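Long-range contacts in probable TonB-dependent receptor (PDB 4K3F), which probably serves as a periplasmic methionine-binding lipoprotein of the NlpA family, delivering the amino acid for uptake, and holds selenomethionine in this crystal: residues 2-8 with 29-35; 10-14 with 173-177; 47-53 with 202-206; 76-80 with 216-220. All blocks are in the same frame, centred on the assembly; numbering follows the deposited sequence. Where two conformers were deposited one is given.

Interactions 1, 3 and 4 all involve the mixed sheet of one lobe, whereas interaction 2 lies in the cleft where selenomethionine is bound. The parallel strand pair of 2-8 with 29-35 touches the turn of 47-53 directly: T6 N lies 2.9 Å from D53 OD2, a probable hydrogen bond, and the contact centres are about 13 Å apart. Residues 202-206 in turn touch 76-80, with A202 CB 3.8 Å from V77 CG2. Interaction 2 begins just beyond strand 3-9 in the chain, its centre about 20 Å from that of interaction 1. It brings H14 and N173 to the ligand; the side chain of V80, in interaction 4, is about 10 Å from the ligand.

Interaction 1 (2-8 with 29-35); sequences AESLTVA and GVDLKIK
K33 reaches back along the face of the strand pair to S4. Its CB lies 3.9 Å from T6 CG2, CD passes within 4.1 Å of the same methyl, CE approaches S4 OG, and NZ donates a 2.8 Å hydrogen bond to S4 OG. With CG anti to its carbonyl carbon (chi1 -59°) and the rest of the chain stretched out, the lysine runs against the strand direction. S4 OG, by contrast, is anti to its own N (chi1 180°), which turns the hydroxyl to the ammonium group.

On the face shared by L5, V7, V30, L32 and I34 the contact is largely apolar, with E3 near its N-terminal end. L32 CD1 presses on V7 CG2 at 3.4 Å, closer than two methyls normally come, while L5 CB meets V30 CG1 at 4.0 Å. L5 also packs on helix 210-218, V7 and L32 on helix 11-26. The backbones alternate as donor and acceptor: D31 N to E3 O is 2.7 Å and V7 N to K33 O is 2.8 Å. G29 completes a Schellman motif that ends the preceding helix. Strand 3-9, helix 11-26 and strand 30-36 form a beta-alpha-beta crossover at the sheet edge.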
loop_
_atom_site.group_PDB
_atom_site.type_symbol
_atom_site.label_atom_id
_atom_site.label_comp_id
_atom_site.label_asym_id
_atom_site.label_seq_id
_atom_site.Cartn_x
_atom_site.Cartn_y
_atom_site.Cartn_z
ATOM N N ALA A 2 -25.938 3.582 18.598
ATOM C CA ALA A 2 -24.828 3.780 17.664
ATOM C C ALA A 2 -25.172 3.339 16.229
ATOM O O ALA A 2 -25.975 2.423 16.039
ATOM C CB ALA A 2 -23.627 2.969 18.153
ATOM N N GLU A 3 -24.509 3.966 15.253
ATOM C CA GLU A 3 -24.523 3.561 13.847
ATOM C C GLU A 3 -23.403 2.498 13.659
ATOM O O GLU A 3 -22.260 2.731 14.028
ATOM C CB GLU A 3 -24.259 4.735 12.893
ATOM C CG GLU A 3 -25.371 5.808 12.767
ATOM C CD GLU A 3 -24.944 7.222 12.296
ATOM O OE1 GLU A 3 -23.759 7.643 12.399
ATOM O OE2 GLU A 3 -25.843 7.968 11.847
ATOM N N SER A 4 -23.733 1.358 13.092
ATOM C CA SER A 4 -22.754 0.330 12.744
ATOM C C SER A 4 -21.937 0.720 11.522
ATOM O O SER A 4 -22.496 1.167 10.521
ATOM C CB SER A 4 -23.488 -0.966 12.407
ATOM O OG SER A 4 -22.583 -1.995 12.061
ATOM N N LEU A 5 -20.636 0.447 11.551
ATOM C CA LEU A 5 -19.763 0.738 10.386
ATOM C C LEU A 5 -18.724 -0.343 10.314
ATOM O O LEU A 5 -17.879 -0.444 11.175
ATOM C CB LEU A 5 -19.130 2.132 10.485
ATOM C CG LEU A 5 -18.245 2.565 9.337
ATOM C CD1 LEU A 5 -19.044 2.616 8.052
ATOM C CD2 LEU A 5 -17.664 3.938 9.668
ATOM N N THR A 6 -18.806 -1.200 9.302
ATOM C CA THR A 6 -17.894 -2.328 9.225
ATOM C C THR A 6 -16.807 -2.030 8.173
ATOM O O THR A 6 -17.122 -1.599 7.082
ATOM C CB THR A 6 -18.646 -3.628 8.861
ATOM O OG1 THR A 6 -19.408 -3.418 7.674
ATOM C CG2 THR A 6 -19.561 -4.047 10.004
ATOM N N VAL A 7 -15.539 -2.267 8.521
ATOM C CA VAL A 7 -14.379 -1.866 7.693
ATOM C C VAL A 7 -13.368 -3.005 7.591
ATOM O O VAL A 7 -12.877 -3.506 8.622
ATOM C CB VAL A 7 -13.666 -0.618 8.260
ATOM C CG1 VAL A 7 -12.595 -0.141 7.313
ATOM C CG2 VAL A 7 -14.655 0.506 8.463
ATOM N N ALA A 8 -13.101 -3.440 6.356
ATOM C CA ALA A 8 -12.030 -4.419 6.126
ATOM C C ALA A 8 -10.685 -3.707 6.027
ATOM O O ALA A 8 -10.570 -2.668 5.366
ATOM C CB ALA A 8 -12.282 -5.137 4.821
ATOM N N GLY A 29 -21.151 8.337 18.305
ATOM C CA GLY A 29 -22.308 7.508 17.996
ATOM C C GLY A 29 -22.071 6.535 16.850
ATOM O O GLY A 29 -23.022 6.104 16.185
ATOM N N VAL A 30 -20.810 6.162 16.629
ATOM C CA VAL A 30 -20.477 5.231 15.563
ATOM C C VAL A 30 -19.731 4.060 16.121
ATOM O O VAL A 30 -18.735 4.245 16.808
ATOM C CB VAL A 30 -19.612 5.881 14.453
ATOM C CG1 VAL A 30 -19.116 4.810 13.480
ATOM C CG2 VAL A 30 -20.409 6.954 13.752
ATOM N N ASP A 31 -20.221 2.863 15.815
ATOM C CA ASP A 31 -19.634 1.611 16.305
ATOM C C ASP A 31 -18.828 0.970 15.197
ATOM O O ASP A 31 -19.360 0.268 14.331
ATOM C CB ASP A 31 -20.719 0.663 16.805
ATOM C CG ASP A 31 -20.163 -0.638 17.325
ATOM O OD1 ASP A 31 -18.963 -0.722 17.667
ATOM O OD2 ASP A 31 -20.948 -1.599 17.413
ATOM N N LEU A 32 -17.543 1.295 15.191
ATOM C CA LEU A 32 -16.622 0.816 14.160
ATOM C C LEU A 32 -16.230 -0.628 14.399
ATOM O O LEU A 32 -15.698 -0.943 15.457
ATOM C CB LEU A 32 -15.358 1.652 14.143
ATOM C CG LEU A 32 -14.346 1.370 13.033
ATOM C CD1 LEU A 32 -14.949 1.658 11.656
ATOM C CD2 LEU A 32 -13.126 2.243 13.227
ATOM N N LYS A 33 -16.497 -1.496 13.420
ATOM C CA LYS A 33 -16.217 -2.936 13.503
ATOM C C LYS A 33 -15.213 -3.295 12.433
ATOM O O LYS A 33 -15.500 -3.202 11.207
ATOM C CB LYS A 33 -17.514 -3.731 13.329
ATOM C CG LYS A 33 -18.574 -3.385 14.382
ATOM C CD LYS A 33 -19.884 -4.110 14.086
ATOM C CE LYS A 33 -21.030 -3.591 14.919
ATOM N NZ LYS A 33 -22.321 -3.727 14.193
ATOM N N ILE A 34 -14.035 -3.707 12.875
ATOM C CA ILE A 34 -12.876 -3.856 11.997
ATOM C C ILE A 34 -12.695 -5.348 11.725
ATOM O O ILE A 34 -12.747 -6.173 12.663
ATOM C CB ILE A 34 -11.603 -3.342 12.705
ATOM C CG1 ILE A 34 -11.730 -1.857 13.056
ATOM C CG2 ILE A 34 -10.362 -3.594 11.875
ATOM C CD1 ILE A 34 -10.820 -1.462 14.200
ATOM N N LYS A 35 -12.515 -5.680 10.450
ATOM C CA LYS A 35 -12.285 -7.060 10.029
ATOM C C LYS A 35 -10.964 -7.118 9.295
ATOM O O LYS A 35 -10.792 -6.454 8.262
ATOM C CB LYS A 35 -13.450 -7.521 9.153
ATOM C CG LYS A 35 -14.723 -7.887 9.942
ATOM C CD LYS A 35 -15.364 -6.681 10.621
ATOM C CE LYS A 35 -16.803 -6.921 11.012
ATOM N NZ LYS A 35 -16.914 -8.037 11.986
#

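Interaction 2 (10-14 with 173-177); sequences TPVPH and NYALE. With MSE (selenomethionine), chain B.
V12 meets N173 most closely through its carbonyl, with V12 O only 3.1 Å from N173 CB. Its side chain turns to the other helix: V12 CG1 lies 4.1 Å from L176 CB, the two side chains crossing at about a right angle, while the isopropyl group and the E177 chain slide past each other in opposite directions. P11 lies across the E177 carboxylate, its ring carbons along both oxygens.

No direct hydrogen bond joins the segments, but a water does. It lies 2.7 Å from V12 O and 2.8 Å from E177 OE2, either of which can take its proton, and accepts from N173 ND2 at 3.1 Å. The N173 amide is therefore held from both ends, for OD1 is hydrogen-bonded to Y40 OH and receives a weak 3.4 Å bond from the selenomethionine N. A chi1 of 71° helps put ND2 over one face of the Y174 ring, 3.4 Å above its plane.

H14 brings the edge of its ring toward the ligand, CE1 being 3.6 Å from the selenomethionine N, and NE2 is hydrogen-bonded to N198, which also binds the selenomethionine. The peptide before P13 is cis, which probably helps shape the turn leading to H14. The contact joins the two lobes beside the bound amino acid, as in the closed, ligand-bound cleft of a periplasmic binding protein.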
loop_
_atom_site.group_PDB
_atom_site.type_symbol
_atom_site.label_atom_id
_atom_site.label_comp_id
_atom_site.label_asym_id
_atom_site.label_seq_id
_atom_site.Cartn_x
_atom_site.Cartn_y
_atom_site.Cartn_z
ATOM N N THR A 10 -6.068 -4.334 6.088
ATOM C CA THR A 10 -4.854 -5.142 6.276
ATOM C C THR A 10 -4.340 -4.853 7.704
ATOM O O THR A 10 -4.668 -3.842 8.351
ATOM C CB THR A 10 -3.755 -4.844 5.211
ATOM O OG1 THR A 10 -3.742 -3.425 4.951
ATOM C CG2 THR A 10 -4.095 -5.561 3.904
ATOM N N PRO A 11 -3.585 -5.789 8.268
ATOM C CA PRO A 11 -3.360 -5.682 9.718
ATOM C C PRO A 11 -2.478 -4.515 10.147
ATOM O O PRO A 11 -2.753 -3.902 11.171
ATOM C CB PRO A 11 -2.641 -7.000 10.046
ATOM C CG PRO A 11 -3.077 -7.929 8.992
ATOM C CD PRO A 11 -3.148 -7.094 7.755
ATOM N N VAL A 12 -1.457 -4.192 9.351
ATOM C CA VAL A 12 -0.474 -3.179 9.742
ATOM C C VAL A 12 -0.112 -2.354 8.516
ATOM O O VAL A 12 0.337 -2.913 7.528
ATOM C CB VAL A 12 0.836 -3.792 10.339
ATOM C CG1 VAL A 12 1.810 -2.703 10.760
ATOM C CG2 VAL A 12 0.560 -4.711 11.515
ATOM N N PRO A 13 -0.281 -1.030 8.575
ATOM C CA PRO A 13 -0.755 -0.200 9.675
ATOM C C PRO A 13 -2.257 -0.070 9.814
ATOM O O PRO A 13 -2.721 0.456 10.827
ATOM C CB PRO A 13 -0.161 1.174 9.331
ATOM C CG PRO A 13 -0.214 1.209 7.853
ATOM C CD PRO A 13 0.226 -0.190 7.458
ATOM N N HIS A 14 -3.024 -0.538 8.815
ATOM C CA HIS A 14 -4.407 -0.097 8.678
ATOM C C HIS A 14 -5.304 -0.465 9.845
ATOM O O HIS A 14 -6.005 0.378 10.383
ATOM C CB HIS A 14 -4.995 -0.596 7.348
ATOM C CG HIS A 14 -4.130 -0.267 6.179
ATOM N ND1 HIS A 14 -2.904 -0.865 5.966
ATOM C CD2 HIS A 14 -4.275 0.654 5.205
ATOM C CE1 HIS A 14 -2.347 -0.336 4.890
ATOM N NE2 HIS A 14 -3.161 0.586 4.405
ATOM N N ASN A 173 3.168 -2.308 4.058
ATOM C CA ASN A 173 2.296 -3.043 4.960
ATOM C C ASN A 173 2.781 -4.461 5.201
ATOM O O ASN A 173 2.841 -4.907 6.352
ATOM C CB ASN A 173 0.834 -3.036 4.521
ATOM C CG ASN A 173 0.574 -3.883 3.298
ATOM O OD1 ASN A 173 0.942 -3.532 2.178
ATOM N ND2 ASN A 173 -0.052 -5.021 3.512
ATOM N N TYR A 174 3.246 -5.109 4.125
ATOM C CA TYR A 174 3.798 -6.430 4.218
ATOM C C TYR A 174 5.221 -6.427 4.812
ATOM O O TYR A 174 5.550 -7.297 5.598
ATOM C CB TYR A 174 3.777 -7.156 2.878
ATOM C CG TYR A 174 2.383 -7.506 2.406
ATOM C CD1 TYR A 174 1.492 -8.184 3.234
ATOM C CD2 TYR A 174 1.958 -7.161 1.150
ATOM C CE1 TYR A 174 0.220 -8.509 2.837
ATOM C CE2 TYR A 174 0.693 -7.489 0.703
ATOM C CZ TYR A 174 -0.207 -8.123 1.544
ATOM O OH TYR A 174 -1.453 -8.467 1.083
ATOM N N ALA A 175 6.038 -5.445 4.451
ATOM C CA ALA A 175 7.360 -5.320 5.037
ATOM C C ALA A 175 7.334 -5.184 6.577
ATOM O O ALA A 175 8.094 -5.846 7.264
ATOM C CB ALA A 175 8.083 -4.161 4.410
ATOM N N LEU A 176 6.445 -4.329 7.085
ATOM C CA LEU A 176 6.307 -4.079 8.512
ATOM C C LEU A 176 5.816 -5.345 9.196
ATOM O O LEU A 176 6.265 -5.656 10.262
ATOM C CB LEU A 176 5.340 -2.931 8.756
ATOM C CG LEU A 176 5.801 -1.525 8.367
ATOM C CD1 LEU A 176 4.676 -0.516 8.535
ATOM C CD2 LEU A 176 7.019 -1.122 9.176
ATOM N N GLU A 177 4.895 -6.110 8.602
ATOM C CA GLU A 177 4.500 -7.391 9.256
ATOM C C GLU A 177 5.638 -8.390 9.333
ATOM O O GLU A 177 5.695 -9.231 10.236
ATOM C CB GLU A 177 3.322 -8.050 8.550
ATOM C CG GLU A 177 2.021 -7.320 8.698
ATOM C CD GLU A 177 0.888 -8.192 8.214
ATOM O OE1 GLU A 177 0.491 -9.101 8.974
ATOM O OE2 GLU A 177 0.441 -8.020 7.060
HETATM N N MSE B 300 -0.463 -0.427 1.782
HETATM C CA MSE B 300 -0.053 -0.764 0.388
HETATM C C MSE B 300 0.900 0.336 -0.067
HETATM O O MSE B 300 0.631 1.517 0.178
HETATM O OXT MSE B 300 1.928 0.049 -0.691
HETATM C CB MSE B 300 -1.261 -0.867 -0.558
HETATM C CG MSE B 300 -0.863 -1.238 -1.966
HETATM SE SE MSE B 300 -2.426 -1.175 -3.154
HETATM C CE MSE B 300 -3.407 -2.638 -2.472
HETATM O O HOH W 1 -0.327 -5.410 6.624
#

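Interaction 3 (47-53 with 202-206)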
loop_
_atom_site.group_PDB
_atom_site.type_symbol
_atom_site.label_atom_id
_atom_site.label_comp_id
_atom_site.label_asym_id
_atom_site.label_seq_id
_atom_site.Cartn_x
_atom_site.Cartn_y
_atom_site.Cartn_z
ATOM N N VAL A 47 -16.676 -5.553 0.097
ATOM C CA VAL A 47 -17.454 -4.303 0.031
ATOM C C VAL A 47 -18.429 -4.304 -1.154
ATOM O O VAL A 47 -19.610 -3.961 -1.012
ATOM C CB VAL A 47 -16.531 -3.047 0.066
ATOM C CG1 VAL A 47 -17.357 -1.756 -0.030
ATOM C CG2 VAL A 47 -15.770 -2.996 1.375
ATOM N N SER A 48 -17.915 -4.718 -2.290
ATOM C CA SER A 48 -18.702 -4.768 -3.528
ATOM C C SER A 48 -19.837 -5.755 -3.424
ATOM O O SER A 48 -20.901 -5.485 -3.958
ATOM C CB SER A 48 -17.823 -5.126 -4.700
ATOM O OG SER A 48 -17.016 -4.009 -5.001
ATOM N N GLU A 49 -19.617 -6.851 -2.689
ATOM C CA GLU A 49 -20.667 -7.855 -2.421
ATOM C C GLU A 49 -21.594 -7.471 -1.268
ATOM O O GLU A 49 -22.454 -8.280 -0.857
ATOM C CB GLU A 49 -20.066 -9.237 -2.212
ATOM C CG GLU A 49 -19.452 -9.802 -3.460
ATOM C CD GLU A 49 -18.963 -11.230 -3.310
ATOM O OE1 GLU A 49 -18.935 -11.794 -2.180
ATOM O OE2 GLU A 49 -18.547 -11.769 -4.347
ATOM N N LYS A 50 -21.458 -6.232 -0.767
ATOM C CA LYS A 50 -22.350 -5.685 0.244
ATOM C C LYS A 50 -22.282 -6.522 1.554
ATOM O O LYS A 50 -23.304 -6.729 2.231
ATOM C CB LYS A 50 -23.797 -5.518 -0.340
ATOM C CG LYS A 50 -23.827 -4.985 -1.800
ATOM C CD LYS A 50 -25.236 -4.825 -2.359
ATOM C CE LYS A 50 -25.292 -4.232 -3.775
ATOM N NZ LYS A 50 -24.517 -2.941 -3.902
ATOM N N ARG A 51 -21.100 -7.008 1.876
ATOM C CA ARG A 51 -20.884 -7.759 3.085
ATOM C C ARG A 51 -20.357 -6.851 4.169
ATOM O O ARG A 51 -20.605 -7.085 5.364
ATOM C CB ARG A 51 -19.944 -8.929 2.866
ATOM C CG ARG A 51 -20.499 -9.910 1.852
ATOM C CD ARG A 51 -19.608 -11.103 1.559
ATOM N NE ARG A 51 -20.102 -11.834 0.377
ATOM C CZ ARG A 51 -21.080 -12.758 0.392
ATOM N NH1 ARG A 51 -21.670 -13.128 1.506
ATOM N NH2 ARG A 51 -21.500 -13.305 -0.736
ATOM N N LEU A 52 -19.536 -5.872 3.768
ATOM C CA LEU A 52 -18.940 -4.915 4.712
ATOM C C LEU A 52 -19.156 -3.538 4.085
ATOM O O LEU A 52 -19.322 -3.429 2.856
ATOM C CB LEU A 52 -17.446 -5.175 4.873
ATOM C CG LEU A 52 -17.078 -6.546 5.397
ATOM C CD1 LEU A 52 -15.567 -6.725 5.446
ATOM C CD2 LEU A 52 -17.669 -6.737 6.767
ATOM N N ASP A 53 -19.150 -2.501 4.912
ATOM C CA ASP A 53 -19.465 -1.165 4.451
ATOM C C ASP A 53 -18.305 -0.428 3.696
ATOM O O ASP A 53 -18.555 0.347 2.784
ATOM C CB ASP A 53 -19.836 -0.288 5.610
ATOM C CG ASP A 53 -21.122 -0.725 6.348
ATOM O OD1 ASP A 53 -22.126 -1.121 5.711
ATOM O OD2 ASP A 53 -21.098 -0.645 7.586
ATOM N N ALA A 202 -15.307 3.080 -0.060
ATOM C CA ALA A 202 -16.660 2.621 0.241
ATOM C C ALA A 202 -17.455 2.563 -1.029
ATOM O O ALA A 202 -16.872 2.301 -2.074
ATOM C CB ALA A 202 -17.260 3.536 1.319
ATOM N N ARG A 203 -18.763 2.745 -0.958
ATOM C CA ARG A 203 -19.628 2.639 -2.130
ATOM C C ARG A 203 -20.363 3.953 -2.367
ATOM O O ARG A 203 -20.499 4.747 -1.453
ATOM C CB ARG A 203 -20.664 1.557 -1.863
ATOM C CG ARG A 203 -20.047 0.163 -1.726
ATOM C CD ARG A 203 -21.076 -0.972 -1.742
ATOM N NE ARG A 203 -22.045 -0.753 -0.684
ATOM C CZ ARG A 203 -22.000 -1.269 0.543
ATOM N NH1 ARG A 203 -21.137 -2.236 0.862
ATOM N NH2 ARG A 203 -22.899 -0.877 1.428
ATOM N N PRO A 204 -20.910 4.151 -3.578
ATOM C CA PRO A 204 -21.772 5.330 -3.736
ATOM C C PRO A 204 -22.851 5.481 -2.688
ATOM O O PRO A 204 -23.158 6.604 -2.289
ATOM C CB PRO A 204 -22.346 5.152 -5.137
ATOM C CG PRO A 204 -21.224 4.439 -5.874
ATOM C CD PRO A 204 -20.680 3.460 -4.859
ATOM N N ASP A 205 -23.421 4.379 -2.204
ATOM C CA ASP A 205 -24.517 4.432 -1.266
ATOM C C ASP A 205 -24.157 4.989 0.099
ATOM O O ASP A 205 -25.022 5.573 0.772
ATOM C CB ASP A 205 -25.253 3.097 -1.131
ATOM C CG ASP A 205 -24.364 1.943 -0.599
ATOM O OD1 ASP A 205 -24.075 1.835 0.633
ATOM O OD2 ASP A 205 -23.967 1.128 -1.479
ATOM N N ASN A 206 -22.900 4.824 0.493
ATOM C CA ASN A 206 -22.477 5.188 1.862
ATOM C C ASN A 206 -21.311 6.133 2.010
ATOM O O ASN A 206 -20.961 6.516 3.120
ATOM C CB ASN A 206 -22.304 3.939 2.726
ATOM C CG ASN A 206 -21.216 3.019 2.193
ATOM O OD1 ASN A 206 -20.469 3.383 1.274
ATOM N ND2 ASN A 206 -21.091 1.859 2.793
HETATM O O HOH W 2 -25.614 -1.416 -1.773
HETATM O O HOH W 3 -22.512 -2.811 3.589
HETATM O O HOH W 4 -23.518 0.501 4.066
#
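R203 lays its side chain across V47 to reach the backbone of the Schellman motif that ends helix 42-48, with K50 as C-prime residue, and of L52 just after it. Its aliphatic part crosses V47 at a slant, with R203 CG 3.7 Å from V47 CG1. A bend at chi3 (-57°) then swings the guanidinium over the turn, with the carbonyls of V47 and L52 at its edge and D53 O over one face. R203 NH1 donates to V47 O at 3.0 Å and more weakly to L52 O at 2.9 Å. V47 O also accepts from K50 N, so it is gripped twice.

The other edge of the guanidinium is held side-on by D205: NE bonds D205 OD2 at 2.8 Å, in the guanidinium plane, and NH2 bonds OD1 at 3.1 Å, each oxygen using its syn lone pair, which fixes the group's rotation. D53 lies too far for a salt bridge, but a water joins its OD1 to R203 NH2, while OD2 is taken up by T6 of strand 3-9.

N206 OD1 takes R203 N in the carbonyl plane at 2.9 Å, and its ND2 donates to D53 O at 3.0 Å.

Interaction 4 (76-80 with 216-220); sequences AVTGV and AKALH
Strand 75-82 of the mixed sheet is met here by the C-terminal end of helix 210-218 and the residues that follow it, a helix-on-sheet contact in the same lobe as the strand pair of 2-8 and 29-35. A216 CB touches two strand side chains, 3.8 Å from T78 CG2 and 3.9 Å from V77 CG1. Farther along, V80 CG2 rests 4.0 Å from L219 CB, the valine set obliquely against the leucine, and L219 O is buried without a polar partner; L219 also packs on I17 and V21 of helix 11-26.

The polar part belongs to H220, whose ring comes forward to the strand. NE2 donates to G79 O at 2.6 Å; the carbonyl lies in the ring plane and points almost straight at the nitrogen, although the N-H...O angle is 147°. A water sits over the centre of one ring face, bonded to T78 OG1 at 2.8 Å and, weakly, to A216 O at 2.9 Å. A chi1 of -161° turns the T78 hydroxyl away from its own N and toward the ring and the water.

The ring is held from further sides: it stacks on F240, and ND1 is hydrogen-bonded to a glycerol probably left from crystallisation. Donation from NE2 to G79 O requires a proton on that nitrogen, and the short bond would probably favour the histidine form that carries it there.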
loop_
_atom_site.group_PDB
_atom_site.type_symbol
_atom_site.label_atom_id
_atom_site.label_comp_id
_atom_site.label_asym_id
_atom_site.label_seq_id
_atom_site.Cartn_x
_atom_site.Cartn_y
_atom_site.Cartn_z
ATOM N N ALA A 76 -13.413 6.157 -3.542
ATOM C CA ALA A 76 -12.566 6.649 -2.487
ATOM C C ALA A 76 -13.300 7.677 -1.623
ATOM O O ALA A 76 -14.026 8.496 -2.116
ATOM C CB ALA A 76 -11.337 7.305 -3.114
ATOM N N VAL A 77 -13.065 7.642 -0.331
ATOM C CA VAL A 77 -13.687 8.560 0.638
ATOM C C VAL A 77 -12.697 9.634 1.095
ATOM O O VAL A 77 -13.012 10.854 1.031
ATOM C CB VAL A 77 -14.220 7.798 1.872
ATOM C CG1 VAL A 77 -14.867 8.779 2.857
ATOM C CG2 VAL A 77 -15.211 6.732 1.441
ATOM N N THR A 78 -11.513 9.200 1.524
ATOM C CA THR A 78 -10.476 10.120 1.970
ATOM C C THR A 78 -9.135 9.453 2.017
ATOM O O THR A 78 -9.050 8.223 2.066
ATOM C CB THR A 78 -10.804 10.724 3.346
ATOM O OG1 THR A 78 -10.026 11.919 3.532
ATOM C CG2 THR A 78 -10.527 9.770 4.497
ATOM N N GLY A 79 -8.086 10.269 1.952
ATOM C CA GLY A 79 -6.737 9.789 2.028
ATOM C C GLY A 79 -6.235 9.862 3.449
ATOM O O GLY A 79 -6.611 10.743 4.219
ATOM N N VAL A 80 -5.405 8.915 3.824
ATOM C CA VAL A 80 -4.949 8.818 5.171
ATOM C C VAL A 80 -3.443 8.913 5.321
ATOM O O VAL A 80 -2.976 9.725 6.105
ATOM C CB VAL A 80 -5.479 7.558 5.865
ATOM C CG1 VAL A 80 -5.054 7.571 7.330
ATOM C CG2 VAL A 80 -6.997 7.470 5.801
ATOM N N ALA A 216 -14.034 9.291 8.250
ATOM C CA ALA A 216 -13.119 10.073 7.421
ATOM C C ALA A 216 -12.479 11.243 8.217
ATOM O O ALA A 216 -11.268 11.477 8.148
ATOM C CB ALA A 216 -13.829 10.573 6.147
ATOM N N LYS A 217 -13.298 11.985 8.978
ATOM C CA LYS A 217 -12.815 13.108 9.750
ATOM C C LYS A 217 -11.868 12.633 10.844
ATOM O O LYS A 217 -10.842 13.251 11.055
ATOM C CB LYS A 217 -13.981 13.901 10.355
ATOM C CG LYS A 217 -13.550 15.106 11.180
ATOM C CD LYS A 217 -14.687 16.123 11.306
ATOM C CE LYS A 217 -14.532 17.029 12.521
ATOM N NZ LYS A 217 -15.847 17.618 12.905
ATOM N N ALA A 218 -12.208 11.551 11.531
ATOM C CA ALA A 218 -11.343 10.999 12.598
ATOM C C ALA A 218 -9.998 10.584 12.050
ATOM O O ALA A 218 -8.966 10.722 12.709
ATOM C CB ALA A 218 -12.009 9.814 13.286
ATOM N N LEU A 219 -9.985 10.104 10.804
ATOM C CA LEU A 219 -8.740 9.655 10.169
ATOM C C LEU A 219 -7.855 10.810 9.745
ATOM O O LEU A 219 -6.741 10.563 9.309
ATOM C CB LEU A 219 -9.028 8.756 8.961
ATOM C CG LEU A 219 -9.605 7.381 9.332
ATOM C CD1 LEU A 219 -10.156 6.672 8.121
ATOM C CD2 LEU A 219 -8.549 6.522 9.956
ATOM N N HIS A 220 -8.362 12.052 9.822
ATOM C CA HIS A 220 -7.538 13.268 9.624
ATOM C C HIS A 220 -7.264 13.982 10.946
ATOM O O HIS A 220 -6.775 15.113 10.941
ATOM C CB HIS A 220 -8.176 14.238 8.628
ATOM C CG HIS A 220 -8.019 13.843 7.193
ATOM N ND1 HIS A 220 -8.259 14.722 6.159
ATOM C CD2 HIS A 220 -7.598 12.687 6.614
ATOM C CE1 HIS A 220 -8.027 14.120 5.000
ATOM N NE2 HIS A 220 -7.638 12.880 5.249
HETATM O O HOH W 5 -11.006 13.117 5.809
#